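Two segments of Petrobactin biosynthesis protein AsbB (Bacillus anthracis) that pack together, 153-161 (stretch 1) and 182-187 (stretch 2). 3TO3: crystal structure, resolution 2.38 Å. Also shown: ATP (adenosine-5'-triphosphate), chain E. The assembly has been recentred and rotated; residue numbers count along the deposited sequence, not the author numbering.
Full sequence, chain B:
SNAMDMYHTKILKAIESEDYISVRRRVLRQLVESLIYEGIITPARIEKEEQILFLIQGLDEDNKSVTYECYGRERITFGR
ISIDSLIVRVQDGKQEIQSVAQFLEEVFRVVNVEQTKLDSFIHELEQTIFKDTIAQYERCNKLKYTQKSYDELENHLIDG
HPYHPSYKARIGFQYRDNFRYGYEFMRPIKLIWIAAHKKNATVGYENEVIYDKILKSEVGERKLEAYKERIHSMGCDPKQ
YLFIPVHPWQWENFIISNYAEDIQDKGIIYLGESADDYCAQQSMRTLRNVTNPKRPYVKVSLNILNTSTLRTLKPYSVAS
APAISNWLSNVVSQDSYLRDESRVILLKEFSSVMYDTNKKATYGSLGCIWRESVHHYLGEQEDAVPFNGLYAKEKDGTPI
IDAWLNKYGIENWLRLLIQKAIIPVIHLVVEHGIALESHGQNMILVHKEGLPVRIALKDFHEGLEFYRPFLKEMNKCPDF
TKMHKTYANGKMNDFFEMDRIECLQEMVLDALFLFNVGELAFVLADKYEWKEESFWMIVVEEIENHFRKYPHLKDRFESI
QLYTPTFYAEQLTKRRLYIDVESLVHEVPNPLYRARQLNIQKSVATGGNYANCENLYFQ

Stretch 1 (153-161) LENHLIDGH
Stretch 2, residues 182-187: GYEFMR

Stretch 1 is the end of a helix, residues 153-156, running into a loop; Leu 157, at phi/psi -92/104, is the first residue to leave helical values, although Leu 157 N still bonds to Leu 153 O at 2.9 Å. Stretch 2 packs against this turn with Asn 155 and Glu 184 in register, CA to CA 5.4 Å, and the two bury 385 Å² between them.

Gly 182 follows a helix with phi/psi -69/136 and does not touch stretch 1. Phe 185 N donates to Gly 182 O at 3.1 Å; residues 183-185 have helical phi/psi without the regular bonds.

Tyr 183 (-65/-22) has the largest covered area of any residue in the contact, 97 Å². Its CA-to-CB bond points sideways, but chi1 78° (p) and chi2 77° bring the ring end nearer, and Tyr 183 OH donates a hydrogen bond to Leu 157 O at 2.9 Å, a carbonyl lying near the ring plane, at the edge. Asn 155 CA is also at that ring's edge, while Ile 158 CA lies 3.5 Å from Tyr 183 OH. The backbone is held as well: Asn 155 ND2, with chi1 -57° (m) and chi2 98°, donates to Tyr 183 O at 2.8 Å, with an N-H...O angle of 148°.

Glu 184 (-63/-28) directs CA-to-CB away overall, with chi1 -56° (m), chi2 100°, between wells, and chi3 -38°; Glu 184 CG nevertheless meets Ile 158 CG2 at 3.6 Å, an apolar contact, while its carboxylate oxygens are hydrogen-bonded elsewhere in the structure. The CA-to-CB bond of Phe 185 (-93/-8) points away.

Met 186, a selenomethionine, turns to phi/psi 53/42, and its CA-to-CB bond points toward stretch 1. With rotamer m, t, m, Met 186 CG packs 3.4 Å from Asn 155 CB and Met 186 CE 3.5 Å from His 156 NE2. Met 186 SE lies 4.6 Å from the His 156 ring centroid, 41° off the normal, an oblique sulfur-aromatic-type approach. Arg 187 (-85/132) is out of reach.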

ATOM      1  N   LEU B 153     -22.528  20.636  10.430  1.00 65.18           N
ATOM      2  CA  LEU B 153     -21.530  21.335   9.615  1.00 66.02           C
ATOM      3  C   LEU B 153     -20.197  20.595   9.473  1.00 62.38           C
ATOM      4  O   LEU B 153     -19.588  20.633   8.400  1.00 57.68           O
ATOM      5  CB  LEU B 153     -21.282  22.737  10.140  1.00 72.26           C
ATOM      6  CG  LEU B 153     -22.325  23.766   9.730  1.00 74.06           C
ATOM      7  CD1 LEU B 153     -22.205  24.995  10.608  1.00 69.35           C
ATOM      8  CD2 LEU B 153     -22.124  24.105   8.254  1.00 70.38           C
ATOM      9  N   GLU B 154     -19.726  19.951  10.542  1.00 58.36           N
ATOM     10  CA  GLU B 154     -18.475  19.212  10.439  1.00 64.12           C
ATOM     11  C   GLU B 154     -18.542  18.300   9.220  1.00 63.04           C
ATOM     12  O   GLU B 154     -17.619  18.301   8.407  1.00 61.68           O
ATOM     13  CB  GLU B 154     -18.150  18.400  11.702  1.00 77.98           C
ATOM     14  CG  GLU B 154     -17.457  19.183  12.829  1.00 93.10           C
ATOM     15  CD  GLU B 154     -15.930  19.322  12.662  1.00 97.39           C
ATOM     16  OE1 GLU B 154     -15.341  18.676  11.767  1.00 83.85           O
ATOM     17  OE2 GLU B 154     -15.313  20.083  13.451  1.00107.44           O
ATOM     18  N   ASN B 155     -19.630  17.539   9.086  1.00 62.20           N
ATOM     19  CA  ASN B 155     -19.749  16.593   7.968  1.00 62.49           C
ATOM     20  C   ASN B 155     -20.281  17.186   6.662  1.00 60.54           C
ATOM     21  O   ASN B 155     -20.117  16.594   5.594  1.00 61.28           O
ATOM     22  CB  ASN B 155     -20.579  15.369   8.361  1.00 68.90           C
ATOM     23  CG  ASN B 155     -20.008  14.653   9.576  1.00 78.96           C
ATOM     24  OD1 ASN B 155     -20.458  14.850  10.714  1.00 87.98           O
ATOM     25  ND2 ASN B 155     -18.990  13.833   9.343  1.00 73.73           N
ATOM     26  N   HIS B 156     -20.889  18.363   6.729  1.00 56.87           N
ATOM     27  CA  HIS B 156     -21.333  19.000   5.492  1.00 65.06           C
ATOM     28  C   HIS B 156     -20.309  19.931   4.813  1.00 67.32           C
ATOM     29  O   HIS B 156     -20.469  20.270   3.632  1.00 65.50           O
ATOM     30  CB  HIS B 156     -22.741  19.605   5.624  1.00 69.00           C
ATOM     31  CG  HIS B 156     -23.822  18.564   5.669  1.00 86.75           C
ATOM     32  ND1 HIS B 156     -24.202  17.836   4.559  1.00 87.39           N
ATOM     33  CD2 HIS B 156     -24.576  18.099   6.698  1.00 94.08           C
ATOM     34  CE1 HIS B 156     -25.154  16.982   4.899  1.00 93.87           C
ATOM     35  NE2 HIS B 156     -25.399  17.122   6.190  1.00 96.65           N
ATOM     36  N   LEU B 157     -19.215  20.271   5.500  1.00 66.21           N
ATOM     37  CA  LEU B 157     -18.180  20.968   4.754  1.00 64.97           C
ATOM     38  C   LEU B 157     -17.281  19.868   4.259  1.00 63.83           C
ATOM     39  O   LEU B 157     -16.420  19.348   4.973  1.00 70.29           O
ATOM     40  CB  LEU B 157     -17.336  21.856   5.667  1.00 59.29           C
ATOM     41  CG  LEU B 157     -17.965  22.798   6.673  1.00 69.13           C
ATOM     42  CD1 LEU B 157     -16.847  23.255   7.609  1.00 78.26           C
ATOM     43  CD2 LEU B 157     -18.637  23.958   5.961  1.00 61.14           C
ATOM     44  N   ILE B 158     -17.437  19.584   2.986  1.00 59.15           N
ATOM     45  CA  ILE B 158     -16.725  18.487   2.373  1.00 58.20           C
ATOM     46  C   ILE B 158     -15.514  18.950   1.568  1.00 53.32           C
ATOM     47  O   ILE B 158     -14.873  18.147   0.914  1.00 46.98           O
ATOM     48  CB  ILE B 158     -17.685  17.606   1.555  1.00 65.18           C
ATOM     49  CG1 ILE B 158     -18.128  18.349   0.283  1.00 56.07           C
ATOM     50  CG2 ILE B 158     -18.899  17.144   2.465  1.00 39.65           C
ATOM     51  CD1 ILE B 158     -18.941  17.491  -0.627  1.00 60.40           C
ATOM     52  N   ASP B 159     -15.224  20.247   1.570  1.00 51.66           N
ATOM     53  CA  ASP B 159     -14.228  20.749   0.614  1.00 56.12           C
ATOM     54  C   ASP B 159     -12.776  20.434   0.976  1.00 53.50           C
ATOM     55  O   ASP B 159     -11.928  20.259   0.093  1.00 42.80           O
ATOM     56  CB  ASP B 159     -14.440  22.241   0.296  1.00 61.66           C
ATOM     57  CG  ASP B 159     -15.649  22.478  -0.644  1.00 69.40           C
ATOM     58  OD1 ASP B 159     -15.892  21.615  -1.523  1.00 66.15           O
ATOM     59  OD2 ASP B 159     -16.358  23.508  -0.488  1.00 68.23           O
ATOM     60  N   GLY B 160     -12.486  20.322   2.269  1.00 49.50           N
ATOM     61  CA  GLY B 160     -11.121  20.048   2.671  1.00 46.36           C
ATOM     62  C   GLY B 160     -10.249  21.264   2.415  1.00 46.80           C
ATOM     63  O   GLY B 160     -10.723  22.392   2.249  1.00 54.03           O
ATOM     64  N   HIS B 161      -8.957  21.031   2.366  1.00 52.65           N
ATOM     65  CA  HIS B 161      -7.998  22.111   2.408  1.00 54.62           C
ATOM     66  C   HIS B 161      -7.919  22.919   1.109  1.00 45.18           C
ATOM     67  O   HIS B 161      -7.822  22.360   0.021  1.00 49.61           O
ATOM     68  CB  HIS B 161      -6.629  21.537   2.761  1.00 56.31           C
ATOM     69  CG  HIS B 161      -5.777  22.478   3.535  1.00 52.60           C
ATOM     70  ND1 HIS B 161      -5.125  23.540   2.940  1.00 47.04           N
ATOM     71  CD2 HIS B 161      -5.475  22.530   4.858  1.00 49.75           C
ATOM     72  CE1 HIS B 161      -4.454  24.204   3.869  1.00 56.67           C
ATOM     73  NE2 HIS B 161      -4.650  23.614   5.042  1.00 50.94           N
ATOM     74  N   GLY B 182     -15.613   7.593   5.114  1.00 49.99           N
ATOM     75  CA  GLY B 182     -15.342   8.970   4.736  1.00 34.28           C
ATOM     76  C   GLY B 182     -16.338   9.850   5.475  1.00 48.49           C
ATOM     77  O   GLY B 182     -17.535   9.529   5.568  1.00 47.62           O
ATOM     78  N   TYR B 183     -15.843  10.944   6.031  1.00 44.82           N
ATOM     79  CA  TYR B 183     -16.658  11.767   6.890  1.00 50.68           C
ATOM     80  C   TYR B 183     -17.835  12.405   6.133  1.00 55.99           C
ATOM     81  O   TYR B 183     -18.833  12.784   6.744  1.00 51.96           O
ATOM     82  CB  TYR B 183     -15.798  12.820   7.603  1.00 48.06           C
ATOM     83  CG  TYR B 183     -15.391  14.040   6.775  1.00 46.87           C
ATOM     84  CD1 TYR B 183     -16.302  15.070   6.511  1.00 49.30           C
ATOM     85  CD2 TYR B 183     -14.084  14.185   6.299  1.00 42.37           C
ATOM     86  CE1 TYR B 183     -15.926  16.211   5.769  1.00 48.81           C
ATOM     87  CE2 TYR B 183     -13.693  15.321   5.562  1.00 46.38           C
ATOM     88  CZ  TYR B 183     -14.621  16.325   5.297  1.00 57.05           C
ATOM     89  OH  TYR B 183     -14.244  17.434   4.564  1.00 59.60           O
ATOM     90  N   GLU B 184     -17.728  12.515   4.811  1.00 49.94           N
ATOM     91  CA  GLU B 184     -18.819  13.090   4.008  1.00 56.55           C
ATOM     92  C   GLU B 184     -20.098  12.254   4.099  1.00 59.84           C
ATOM     93  O   GLU B 184     -21.210  12.777   3.918  1.00 54.14           O
ATOM     94  CB  GLU B 184     -18.441  13.216   2.516  1.00 55.12           C
ATOM     95  CG  GLU B 184     -17.180  14.019   2.220  1.00 56.90           C
ATOM     96  CD  GLU B 184     -15.956  13.133   1.963  1.00 55.63           C
ATOM     97  OE1 GLU B 184     -15.808  12.091   2.645  1.00 41.83           O
ATOM     98  OE2 GLU B 184     -15.155  13.473   1.063  1.00 54.91           O
ATOM     99  N   PHE B 185     -19.935  10.952   4.328  1.00 51.64           N
ATOM    100  CA  PHE B 185     -21.064  10.038   4.234  1.00 51.16           C
ATOM    101  C   PHE B 185     -21.795   9.776   5.544  1.00 55.08           C
ATOM    102  O   PHE B 185     -22.871   9.171   5.545  1.00 60.51           O
ATOM    103  CB  PHE B 185     -20.661   8.771   3.483  1.00 42.91           C
ATOM    104  CG  PHE B 185     -19.906   9.072   2.235  1.00 48.49           C
ATOM    105  CD1 PHE B 185     -18.525   8.914   2.188  1.00 51.44           C
ATOM    106  CD2 PHE B 185     -20.558   9.602   1.128  1.00 47.70           C
ATOM    107  CE1 PHE B 185     -17.810   9.225   1.038  1.00 46.75           C
ATOM    108  CE2 PHE B 185     -19.856   9.907  -0.019  1.00 42.40           C
ATOM    109  CZ  PHE B 185     -18.460   9.701  -0.058  1.00 42.86           C
HETATM  110  N   MSE B 186     -21.218  10.265   6.636  1.00 55.45           N
HETATM  111  CA  MSE B 186     -21.886  10.313   7.948  1.00 55.77           C
HETATM  112  C   MSE B 186     -22.432   8.971   8.358  1.00 53.49           C
HETATM  113  O   MSE B 186     -23.558   8.880   8.834  1.00 69.06           O
HETATM  114  CB  MSE B 186     -23.039  11.303   7.932  1.00 63.97           C
HETATM  115  CG  MSE B 186     -22.613  12.744   7.864  1.00 76.09           C
HETATM  116 SE   MSE B 186     -24.162  13.903   8.088  0.52 99.96          SE
HETATM  117  CE  MSE B 186     -24.970  13.655   6.338  1.00 49.75           C
ATOM    118  N   ARG B 187     -21.653   7.931   8.131  1.00 56.50           N
ATOM    119  CA  ARG B 187     -22.085   6.583   8.440  1.00 66.78           C
ATOM    120  C   ARG B 187     -21.792   6.306   9.905  1.00 62.09           C
ATOM    121  O   ARG B 187     -20.712   6.610  10.384  1.00 52.85           O
ATOM    122  CB  ARG B 187     -21.354   5.585   7.555  1.00 71.47           C
ATOM    123  CG  ARG B 187     -21.890   5.522   6.138  1.00 79.99           C
ATOM    124  CD  ARG B 187     -23.098   4.618   6.068  1.00 91.59           C
ATOM    125  NE  ARG B 187     -23.634   4.538   4.715  1.00109.75           N
ATOM    126  CZ  ARG B 187     -24.534   5.382   4.213  1.00121.84           C
ATOM    127  NH1 ARG B 187     -24.998   6.381   4.959  1.00124.94           N
ATOM    128  NH2 ARG B 187     -24.967   5.229   2.963  1.00122.97           N
TER
HETATM  129  PB  ATP E 617      -6.473  15.651  13.544  0.71 84.11           P
HETATM  130  O1B ATP E 617      -6.892  14.204  13.482  0.71 79.96           O
HETATM  131  O2B ATP E 617      -5.071  15.748  14.086  0.71 83.35           O
HETATM  132  O3B ATP E 617      -7.485  16.454  14.441  0.71 56.14           O
HETATM  133  PA  ATP E 617      -5.651  15.803  10.957  0.71113.19           P
HETATM  134  O1A ATP E 617      -5.312  14.344  11.188  0.71110.20           O
HETATM  135  O2A ATP E 617      -4.412  16.683  10.838  0.71109.54           O
HETATM  136  O3A ATP E 617      -6.527  16.322  12.132  0.71129.61           O
HETATM  137  O5' ATP E 617      -6.482  15.878   9.626  0.71126.49           O
HETATM  138  C5' ATP E 617      -7.433  16.858   9.439  0.71119.91           C
HETATM  139  C4' ATP E 617      -7.852  17.098   8.100  0.71113.13           C
HETATM  140  O4' ATP E 617      -8.468  18.427   8.005  0.71106.95           O
HETATM  141  C3' ATP E 617      -6.688  17.119   7.184  0.71112.13           C
HETATM  142  O3' ATP E 617      -6.831  16.151   6.219  0.71113.31           O
HETATM  143  C2' ATP E 617      -6.696  18.468   6.591  0.71105.73           C
HETATM  144  O2' ATP E 617      -6.302  18.430   5.285  0.71100.76           O
HETATM  145  C1' ATP E 617      -8.127  18.863   6.724  0.71102.06           C
HETATM  146  N9  ATP E 617      -8.410  20.260   6.528  0.71 90.74           N
HETATM  147  C8  ATP E 617      -9.358  20.726   5.697  0.71 80.07           C
HETATM  148  N7  ATP E 617      -9.346  22.064   5.769  0.71 77.72           N
HETATM  149  C5  ATP E 617      -8.399  22.457   6.650  0.71 82.29           C
HETATM  150  C6  ATP E 617      -7.970  23.713   7.104  0.71 77.09           C
HETATM  151  N6  ATP E 617      -8.593  24.901   6.591  0.71 73.57           N
HETATM  152  N1  ATP E 617      -6.973  23.778   8.017  0.71 77.65           N
HETATM  153  C2  ATP E 617      -6.399  22.650   8.485  0.71 82.60           C
HETATM  154  N3  ATP E 617      -6.788  21.425   8.064  0.71 87.43           N
HETATM  155  C4  ATP E 617      -7.785  21.296   7.149  0.71 88.61           C